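Local coordinates for protein putative dienelactone hydrolase (Klebsiella pneumoniae subsp. pneumoniae MGH 78578, PDB 3F67) that probably hydrolyses carboxylic ester bonds as a member of the dienelactone hydrolase family, built on an alpha/beta-hydrolase fold, at residues Y21-P25 with C52-A56; Q39-G43 with I80-F84; P65-Q71 with Q95-L100. All coordinates share one frame; numbering follows the deposited sequence. Where two conformers were deposited one is given.

Contact 1 (Y21-P25 with C52-A56)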
loop_
_atom_site.group_PDB
_atom_site.type_symbol
_atom_site.label_atom_id
_atom_site.label_comp_id
_atom_site.label_asym_id
_atom_site.label_seq_id
_atom_site.Cartn_x
_atom_site.Cartn_y
_atom_site.Cartn_z
ATOM N N TYR A 21 12.041 0.793 -6.359
ATOM C CA TYR A 21 12.824 1.875 -5.756
ATOM C C TYR A 21 12.944 1.533 -4.276
ATOM O O TYR A 21 12.004 0.980 -3.697
ATOM C CB TYR A 21 12.030 3.178 -5.903
ATOM C CG TYR A 21 12.756 4.412 -5.358
ATOM C CD1 TYR A 21 13.808 4.996 -6.071
ATOM C CD2 TYR A 21 12.354 4.990 -4.163
ATOM C CE1 TYR A 21 14.476 6.137 -5.557
ATOM C CE2 TYR A 21 12.972 6.122 -3.664
ATOM C CZ TYR A 21 14.037 6.685 -4.366
ATOM O OH TYR A 21 14.664 7.803 -3.870
ATOM N N HIS A 22 14.074 1.846 -3.668
ATOM C CA HIS A 22 14.218 1.607 -2.223
ATOM C C HIS A 22 14.966 2.730 -1.543
ATOM O O HIS A 22 15.825 3.377 -2.160
ATOM C CB HIS A 22 14.882 0.227 -1.919
ATOM C CG HIS A 22 16.272 0.090 -2.468
ATOM N ND1 HIS A 22 17.407 0.285 -1.708
ATOM C CD2 HIS A 22 16.705 -0.204 -3.718
ATOM C CE1 HIS A 22 18.479 0.145 -2.474
ATOM N NE2 HIS A 22 18.081 -0.173 -3.695
ATOM N N ALA A 23 14.634 2.972 -0.284
ATOM C CA ALA A 23 15.302 4.019 0.507
ATOM C C ALA A 23 15.473 3.473 1.908
ATOM O O ALA A 23 14.610 2.722 2.397
ATOM C CB ALA A 23 14.406 5.329 0.563
ATOM N N ARG A 24 16.540 3.902 2.587
ATOM C CA ARG A 24 16.761 3.435 3.963
ATOM C C ARG A 24 17.654 4.426 4.696
ATOM O O ARG A 24 18.323 5.243 4.047
ATOM C CB ARG A 24 17.496 2.088 3.940
ATOM C CG ARG A 24 18.931 2.211 3.396
ATOM C CD ARG A 24 19.537 0.818 3.238
ATOM N NE ARG A 24 19.009 0.144 2.035
ATOM C CZ ARG A 24 19.175 -1.164 1.793
ATOM N NH1 ARG A 24 19.848 -1.926 2.666
ATOM N NH2 ARG A 24 18.677 -1.707 0.684
ATOM N N PRO A 25 17.666 4.352 6.034
ATOM C CA PRO A 25 18.646 5.178 6.774
ATOM C C PRO A 25 20.088 4.822 6.412
ATOM O O PRO A 25 20.420 3.641 6.219
ATOM C CB PRO A 25 18.395 4.835 8.249
ATOM C CG PRO A 25 17.427 3.713 8.279
ATOM C CD PRO A 25 16.817 3.527 6.919
ATOM N N CYS A 52 8.817 6.905 -0.062
ATOM C CA CYS A 52 9.812 5.921 0.404
ATOM C C CYS A 52 10.922 6.662 1.154
ATOM O O CYS A 52 11.388 6.223 2.214
ATOM C CB CYS A 52 10.441 5.190 -0.795
ATOM S SG CYS A 52 9.283 3.992 -1.542
ATOM N N ARG A 53 11.346 7.803 0.602
ATOM C CA ARG A 53 12.398 8.577 1.273
ATOM C C ARG A 53 11.924 9.114 2.647
ATOM O O ARG A 53 12.705 9.093 3.617
ATOM C CB ARG A 53 12.861 9.736 0.390
ATOM C CG ARG A 53 13.617 9.233 -0.824
ATOM C CD ARG A 53 14.237 10.383 -1.591
ATOM N NE ARG A 53 13.293 11.358 -2.168
ATOM C CZ ARG A 53 12.790 11.319 -3.390
ATOM N NH1 ARG A 53 13.058 10.299 -4.209
ATOM N NH2 ARG A 53 11.986 12.336 -3.792
ATOM N N ARG A 54 10.657 9.556 2.726
ATOM C CA ARG A 54 10.095 10.043 3.997
ATOM C C ARG A 54 10.042 8.928 5.038
ATOM O O ARG A 54 10.353 9.155 6.230
ATOM C CB ARG A 54 8.721 10.694 3.765
ATOM C CG ARG A 54 8.867 12.029 3.013
ATOM C CD ARG A 54 7.526 12.652 2.726
ATOM N NE ARG A 54 6.695 12.753 3.930
ATOM C CZ ARG A 54 5.377 12.881 3.911
ATOM N NH1 ARG A 54 4.745 13.004 2.751
ATOM N NH2 ARG A 54 4.694 12.975 5.074
ATOM N N LEU A 55 9.703 7.723 4.593
ATOM C CA LEU A 55 9.716 6.555 5.514
ATOM C C LEU A 55 11.130 6.201 5.965
ATOM O O LEU A 55 11.350 5.831 7.140
ATOM C CB LEU A 55 9.058 5.336 4.835
ATOM C CG LEU A 55 7.512 5.425 4.763
ATOM C CD1 LEU A 55 6.934 4.394 3.765
ATOM C CD2 LEU A 55 6.896 5.222 6.160
ATOM N N ALA A 56 12.097 6.302 5.054
ATOM C CA ALA A 56 13.503 6.023 5.402
ATOM C C ALA A 56 14.024 7.026 6.453
ATOM O O ALA A 56 14.781 6.649 7.327
ATOM C CB ALA A 56 14.382 6.048 4.159
#
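Y21 lies across the side of C52 and reaches R53 with its hydroxyl. Its CB points toward the helix. CG is anti to the backbone N (chi1 -178°), a torsion that carries the ring from the strand to C52 and on to R53. The CD2 side of the ring comes first. Both CD2 and CE2 of Y21 sit 3.9 Å from CB of C52, which lies at the ring edge, close to its plane. Further out, CZ of Y21 is 3.7 Å from NH1 of R53. At the tip, Y21 OH accepts a hydrogen bond of 3.0 Å from R53 NH1. The N-H points nearly straight at the oxygen (161°). The oxygen lies in the guanidinium plane, and the ring stands almost perpendicular to that plane. R53 is bent at chi3 (-63°), and its CG and CD also pass close to the hydroxyl. Its NH2 is held by a salt bridge to E46, the first residue of the same helix.

This is sheet-to-helix packing of the alpha/beta-hydrolase fold. Helix 46-57 forms the beta-alpha-beta crossover from strand 32-38 to strand 61-65. Segment 52-56 runs nearly parallel to segment 21-25, their axes 6.6 Å apart at the closest.

Small residues allow this closeness. A23 CB fits between C52 and A56, 3.7 Å from A56 CB and 3.6 Å from C52 O. A56 CB presses on the strand backbone, 3.4 Å from R24 N. P25 CD ends the contact, 3.7 Å from A56 O.

Contact 2 (Q39-G43 with I80-F84); sequences QEIFG and IPTLF
I41 packs against the first turn of helix 80-88 and meets L83 and I80 with one methyl group. I41 CD1 is 3.7 Å from L83 CD2 and 3.9 Å from I80 CG2. This is the tight part of the contact. CG1 of I41 takes the crowded position between the backbone N and the carbonyl carbon (chi1 59°), and from there CD1 extends to the helix. L83 CD2 also touches the loop backbone, 3.6 Å from I41 O.

The loop residues E40 to G43 form a type I turn just after strand 32-38. In alpha/beta-hydrolases this loop usually supplies a backbone N-H to the oxyanion hole, and it probably does so here. E40 makes a salt bridge with R219 and touches C123, the likely nucleophile. This is consistent with the glutamate and arginine beside the cysteine in dienelactone hydrolase. Q39 NE2 donates to E40 O, approaching it nearly end-on to the carbonyl, while Q39 OE1 accepts from L67 N.

The outer part is looser. I80 and F84 are exposed residues at the border of the contact. The F84 ring was modelled in two conformers, in keeping with a less confined position. In one of them it lies against CD1 and CG2 of I41. The partly exposed F42 meets I80 CD1 at its ring edge, with F42 CZ 4.1 Å away. L83 CD2 comes to 4.0 Å from F42 CD1. One face of the F42 ring is backed by CG1 of I41, 3.6 Å above its plane.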
loop_
_atom_site.group_PDB
_atom_site.type_symbol
_atom_site.label_atom_id
_atom_site.label_comp_id
_atom_site.label_asym_id
_atom_site.label_seq_id
_atom_site.Cartn_x
_atom_site.Cartn_y
_atom_site.Cartn_z
ATOM N N GLN A 39 2.010 1.398 -4.729
ATOM C CA GLN A 39 1.623 2.506 -5.628
ATOM C C GLN A 39 0.106 2.720 -5.790
ATOM O O GLN A 39 -0.701 1.815 -5.493
ATOM C CB GLN A 39 2.170 2.106 -7.008
ATOM C CG GLN A 39 1.584 0.768 -7.452
ATOM C CD GLN A 39 1.984 0.426 -8.888
ATOM O OE1 GLN A 39 3.090 -0.057 -9.114
ATOM N NE2 GLN A 39 1.110 0.727 -9.852
ATOM N N GLU A 40 -0.267 3.923 -6.267
ATOM C CA GLU A 40 -1.573 4.149 -6.881
ATOM C C GLU A 40 -1.531 3.581 -8.317
ATOM O O GLU A 40 -0.566 2.862 -8.684
ATOM C CB GLU A 40 -1.866 5.643 -6.901
ATOM C CG GLU A 40 -1.643 6.321 -5.504
ATOM C CD GLU A 40 -1.969 7.819 -5.536
ATOM O OE1 GLU A 40 -1.160 8.608 -6.074
ATOM O OE2 GLU A 40 -3.004 8.232 -4.959
ATOM N N ILE A 41 -2.547 3.884 -9.137
ATOM C CA ILE A 41 -2.541 3.389 -10.526
ATOM C C ILE A 41 -1.446 4.038 -11.411
ATOM O O ILE A 41 -1.248 3.631 -12.560
ATOM C CB ILE A 41 -3.902 3.588 -11.208
ATOM C CG1 ILE A 41 -4.313 5.060 -11.225
ATOM C CG2 ILE A 41 -4.939 2.710 -10.479
ATOM C CD1 ILE A 41 -5.577 5.346 -11.998
ATOM N N PHE A 42 -0.732 5.013 -10.856
ATOM C CA PHE A 42 0.246 5.755 -11.646
ATOM C C PHE A 42 1.625 5.146 -11.632
ATOM O O PHE A 42 2.561 5.696 -12.240
ATOM C CB PHE A 42 0.265 7.244 -11.225
ATOM C CG PHE A 42 -1.115 7.838 -11.156
ATOM C CD1 PHE A 42 -1.923 7.886 -12.296
ATOM C CD2 PHE A 42 -1.636 8.288 -9.933
ATOM C CE1 PHE A 42 -3.263 8.404 -12.251
ATOM C CE2 PHE A 42 -2.960 8.813 -9.875
ATOM C CZ PHE A 42 -3.769 8.853 -11.055
ATOM N N GLY A 43 1.762 4.036 -10.924
ATOM C CA GLY A 43 3.050 3.332 -10.840
ATOM C C GLY A 43 3.985 3.990 -9.850
ATOM O O GLY A 43 3.551 4.748 -8.956
ATOM N N ILE A 80 -7.387 8.692 -17.151
ATOM C CA ILE A 80 -7.586 7.671 -16.122
ATOM C C ILE A 80 -8.450 6.504 -16.645
ATOM O O ILE A 80 -8.138 5.337 -16.412
ATOM C CB ILE A 80 -8.063 8.304 -14.797
ATOM C CG1 ILE A 80 -6.884 9.069 -14.127
ATOM C CG2 ILE A 80 -8.504 7.206 -13.800
ATOM C CD1 ILE A 80 -7.214 9.946 -12.932
ATOM N N PRO A 81 -9.550 6.804 -17.341
ATOM C CA PRO A 81 -10.363 5.666 -17.786
ATOM C C PRO A 81 -9.623 4.656 -18.677
ATOM O O PRO A 81 -9.825 3.445 -18.529
ATOM C CB PRO A 81 -11.488 6.353 -18.579
ATOM C CG PRO A 81 -11.674 7.636 -17.839
ATOM C CD PRO A 81 -10.249 8.085 -17.557
ATOM N N THR A 82 -8.798 5.139 -19.613
ATOM C CA THR A 82 -8.056 4.247 -20.499
ATOM C C THR A 82 -6.977 3.478 -19.712
ATOM O O THR A 82 -6.736 2.297 -19.964
ATOM C CB THR A 82 -7.451 5.015 -21.661
ATOM O OG1 THR A 82 -8.518 5.687 -22.355
ATOM C CG2 THR A 82 -6.833 4.083 -22.709
ATOM N N LEU A 83 -6.321 4.170 -18.798
ATOM C CA LEU A 83 -5.347 3.531 -17.922
ATOM C C LEU A 83 -6.009 2.383 -17.150
ATOM O O LEU A 83 -5.468 1.271 -17.082
ATOM C CB LEU A 83 -4.741 4.542 -16.938
ATOM C CG LEU A 83 -3.848 4.048 -15.783
ATOM C CD1 LEU A 83 -2.674 3.206 -16.342
ATOM C CD2 LEU A 83 -3.361 5.241 -14.938
ATOM N N PHE A 84 -7.175 2.657 -16.575
ATOM C CA PHE A 84 -7.912 1.616 -15.843
ATOM C C PHE A 84 -8.267 0.431 -16.726
ATOM O O PHE A 84 -7.952 -0.723 -16.406
ATOM C CB PHE A 84 -9.182 2.202 -15.226
ATOM C CG PHE A 84 -9.059 2.445 -13.782
ATOM C CD1 PHE A 84 -9.198 3.718 -13.250
ATOM C CD2 PHE A 84 -8.750 1.398 -12.941
ATOM C CE1 PHE A 84 -9.062 3.919 -11.890
ATOM C CE2 PHE A 84 -8.599 1.596 -11.593
ATOM C CZ PHE A 84 -8.759 2.852 -11.064
#

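Contact 3 (P65-Q71 with Q95-L100); sequences PELYFRQ and QVLADL
L67, Q95 and D99 carry this contact. L67 points its two methyl groups at the helix. Its CD2 lies 3.8 Å from D99 CB, and the two side chains pass each other in opposite directions. CD1 of L67 rests on V96 CG1, and CD2 also touches L100 CD2. P65 CG continues this apolar patch on L100.

The amides of Q95 and Q71 pair through two reciprocal hydrogen bonds. Q95 NE2 donates to Q71 OE1 and Q71 NE2 donates back to Q95 OE1, both at 3.0 Å. The first bond is nearly straight at 170°, but its donor is tilted from the Q71 carbonyl plane. The second lies in the Q95 carbonyl plane, on a lone pair. The amide planes are turned 31° apart. With chi1 at 179° and the chain extended beyond CG, Q95 spans the gap from the helix to the loop.

D99 forms an end-on salt bridge with R70. R70 NH1 holds D99 OD2 and R70 NH2 holds D99 OD1, each at 2.8 Å and each on the syn lone pair. The two flat groups are nearly coplanar. F69 CZ sits over the centre of the R70 guanidinium. S13 OG also bonds D99 OD1, and R70 NE makes a salt bridge with E16. A water ties the three main residues together. It donates to L67 O and D99 OD2 and accepts from Q95 NE2, 2.9 Å away.

The contact joins the loop leaving strand 61-65 to helix 93-108. P65 and F69 also rest on M18 of strand 16-25. V96 and L100 touch I128 of helix 124-133. Q71 reaches L87 of helix 80-88.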
loop_
_atom_site.group_PDB
_atom_site.type_symbol
_atom_site.label_atom_id
_atom_site.label_comp_id
_atom_site.label_asym_id
_atom_site.label_seq_id
_atom_site.Cartn_x
_atom_site.Cartn_y
_atom_site.Cartn_z
ATOM N N PRO A 65 7.718 -1.458 -5.295
ATOM C CA PRO A 65 7.851 -2.227 -6.558
ATOM C C PRO A 65 6.958 -1.680 -7.693
ATOM O O PRO A 65 5.844 -1.193 -7.448
ATOM C CB PRO A 65 7.377 -3.634 -6.148
ATOM C CG PRO A 65 6.332 -3.375 -5.068
ATOM C CD PRO A 65 6.920 -2.185 -4.275
ATOM N N GLU A 66 7.467 -1.817 -8.908
ATOM C CA GLU A 66 6.766 -1.474 -10.123
ATOM C C GLU A 66 5.832 -2.642 -10.454
ATOM O O GLU A 66 6.145 -3.481 -11.322
ATOM C CB GLU A 66 7.801 -1.295 -11.234
ATOM C CG GLU A 66 7.308 -0.417 -12.385
ATOM C CD GLU A 66 7.006 0.997 -11.934
ATOM O OE1 GLU A 66 5.887 1.220 -11.417
ATOM O OE2 GLU A 66 7.880 1.886 -12.110
ATOM N N LEU A 67 4.677 -2.696 -9.782
ATOM C CA LEU A 67 3.823 -3.915 -9.868
ATOM C C LEU A 67 3.217 -4.181 -11.249
ATOM O O LEU A 67 2.856 -5.330 -11.555
ATOM C CB LEU A 67 2.721 -3.865 -8.794
ATOM C CG LEU A 67 3.339 -3.954 -7.389
ATOM C CD1 LEU A 67 2.380 -3.468 -6.303
ATOM C CD2 LEU A 67 3.672 -5.412 -7.101
ATOM N N TYR A 68 3.109 -3.144 -12.087
ATOM C CA TYR A 68 2.438 -3.332 -13.392
ATOM C C TYR A 68 3.409 -3.780 -14.492
ATOM O O TYR A 68 2.986 -3.921 -15.638
ATOM C CB TYR A 68 1.743 -2.029 -13.855
ATOM C CG TYR A 68 0.602 -1.517 -12.956
ATOM C CD1 TYR A 68 0.090 -2.301 -11.903
ATOM C CD2 TYR A 68 0.033 -0.262 -13.205
ATOM C CE1 TYR A 68 -0.989 -1.819 -11.092
ATOM C CE2 TYR A 68 -1.027 0.241 -12.418
ATOM C CZ TYR A 68 -1.528 -0.541 -11.379
ATOM O OH TYR A 68 -2.542 -0.037 -10.605
ATOM N N PHE A 69 4.690 -4.020 -14.158
ATOM C CA PHE A 69 5.757 -4.091 -15.206
ATOM C C PHE A 69 5.517 -5.096 -16.344
ATOM O O PHE A 69 5.928 -4.859 -17.487
ATOM C CB PHE A 69 7.177 -4.264 -14.585
ATOM C CG PHE A 69 7.480 -5.671 -14.121
ATOM C CD1 PHE A 69 8.363 -6.478 -14.840
ATOM C CD2 PHE A 69 6.862 -6.204 -12.985
ATOM C CE1 PHE A 69 8.638 -7.814 -14.404
ATOM C CE2 PHE A 69 7.120 -7.495 -12.547
ATOM C CZ PHE A 69 8.010 -8.313 -13.257
ATOM N N ARG A 70 4.835 -6.196 -16.048
ATOM C CA ARG A 70 4.608 -7.243 -17.057
ATOM C C ARG A 70 3.505 -6.846 -18.020
ATOM O O ARG A 70 3.491 -7.307 -19.162
ATOM C CB ARG A 70 4.160 -8.545 -16.405
ATOM C CG ARG A 70 5.211 -9.165 -15.462
ATOM C CD ARG A 70 4.681 -10.492 -14.923
ATOM N NE ARG A 70 5.531 -11.018 -13.834
ATOM C CZ ARG A 70 5.389 -10.611 -12.563
ATOM N NH1 ARG A 70 4.509 -9.666 -12.279
ATOM N NH2 ARG A 70 6.126 -11.111 -11.594
ATOM N N GLN A 71 2.549 -6.060 -17.532
ATOM C CA GLN A 71 1.344 -5.704 -18.296
ATOM C C GLN A 71 1.540 -4.402 -19.075
ATOM O O GLN A 71 1.015 -4.266 -20.154
ATOM C CB GLN A 71 0.113 -5.591 -17.366
ATOM C CG GLN A 71 -0.528 -6.953 -16.918
ATOM C CD GLN A 71 0.291 -7.709 -15.858
ATOM O OE1 GLN A 71 0.865 -7.104 -14.957
ATOM N NE2 GLN A 71 0.375 -9.046 -16.002
ATOM N N GLN A 95 -1.267 -12.239 -8.817
ATOM C CA GLN A 95 0.061 -11.853 -9.261
ATOM C C GLN A 95 0.662 -10.805 -8.343
ATOM O O GLN A 95 1.856 -10.891 -7.980
ATOM C CB GLN A 95 -0.006 -11.313 -10.711
ATOM C CG GLN A 95 1.335 -10.868 -11.259
ATOM C CD GLN A 95 1.169 -10.075 -12.543
ATOM O OE1 GLN A 95 1.146 -10.649 -13.621
ATOM N NE2 GLN A 95 0.990 -8.769 -12.427
ATOM N N VAL A 96 -0.142 -9.802 -7.985
ATOM C CA VAL A 96 0.315 -8.683 -7.153
ATOM C C VAL A 96 0.744 -9.234 -5.789
ATOM O O VAL A 96 1.828 -8.912 -5.290
ATOM C CB VAL A 96 -0.784 -7.602 -6.962
ATOM C CG1 VAL A 96 -0.308 -6.541 -5.925
ATOM C CG2 VAL A 96 -1.117 -6.881 -8.288
ATOM N N LEU A 97 -0.086 -10.081 -5.192
ATOM C CA LEU A 97 0.231 -10.553 -3.829
ATOM C C LEU A 97 1.515 -11.412 -3.863
ATOM O O LEU A 97 2.357 -11.320 -2.959
ATOM C CB LEU A 97 -0.950 -11.343 -3.246
ATOM C CG LEU A 97 -2.263 -10.488 -3.184
ATOM C CD1 LEU A 97 -3.345 -11.362 -2.572
ATOM C CD2 LEU A 97 -2.110 -9.207 -2.364
ATOM N N ALA A 98 1.682 -12.211 -4.913
ATOM C CA ALA A 98 2.887 -13.025 -5.045
ATOM C C ALA A 98 4.126 -12.127 -5.261
ATOM O O ALA A 98 5.213 -12.397 -4.723
ATOM C CB ALA A 98 2.741 -14.046 -6.218
ATOM N N ASP A 99 3.964 -11.052 -6.020
ATOM C CA ASP A 99 5.079 -10.109 -6.203
ATOM C C ASP A 99 5.435 -9.442 -4.865
ATOM O O ASP A 99 6.620 -9.175 -4.615
ATOM C CB ASP A 99 4.723 -9.019 -7.247
ATOM C CG ASP A 99 4.788 -9.546 -8.679
ATOM O OD1 ASP A 99 5.482 -10.577 -8.928
ATOM O OD2 ASP A 99 4.137 -8.950 -9.556
ATOM N N LEU A 100 4.436 -9.084 -4.053
ATOM C CA LEU A 100 4.763 -8.480 -2.765
ATOM C C LEU A 100 5.537 -9.475 -1.892
ATOM O O LEU A 100 6.467 -9.061 -1.155
ATOM C CB LEU A 100 3.527 -8.004 -2.041
ATOM C CG LEU A 100 2.783 -6.907 -2.804
ATOM C CD1 LEU A 100 1.459 -6.553 -2.112
ATOM C CD2 LEU A 100 3.673 -5.624 -2.978
HETATM O O HOH W 1 1.993 -7.413 -10.008
#

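In the fold
All three contacts belong to one alpha/beta domain. The segments of contact 2 alternate along the chain with those of contacts 1 and 3, while contact 1 closes before contact 3 opens. Contact 1 lies apart, its centre about 23 Å from that of contact 2 and about 20 Å from that of contact 3. Contacts 2 and 3 have centres about 14 Å apart and touch, with a probable hydrogen bond from L67 N to Q39 OE1 (3.2 Å). Their loops leave the C-terminal ends of neighbouring parallel strands, 32-38 and 61-65, and pack on successive helices, 80-88 and 93-108. Helix 46-57 of contact 1 connects those two strands. The loop of contact 2 borders the probable C123-H212-D180 triad.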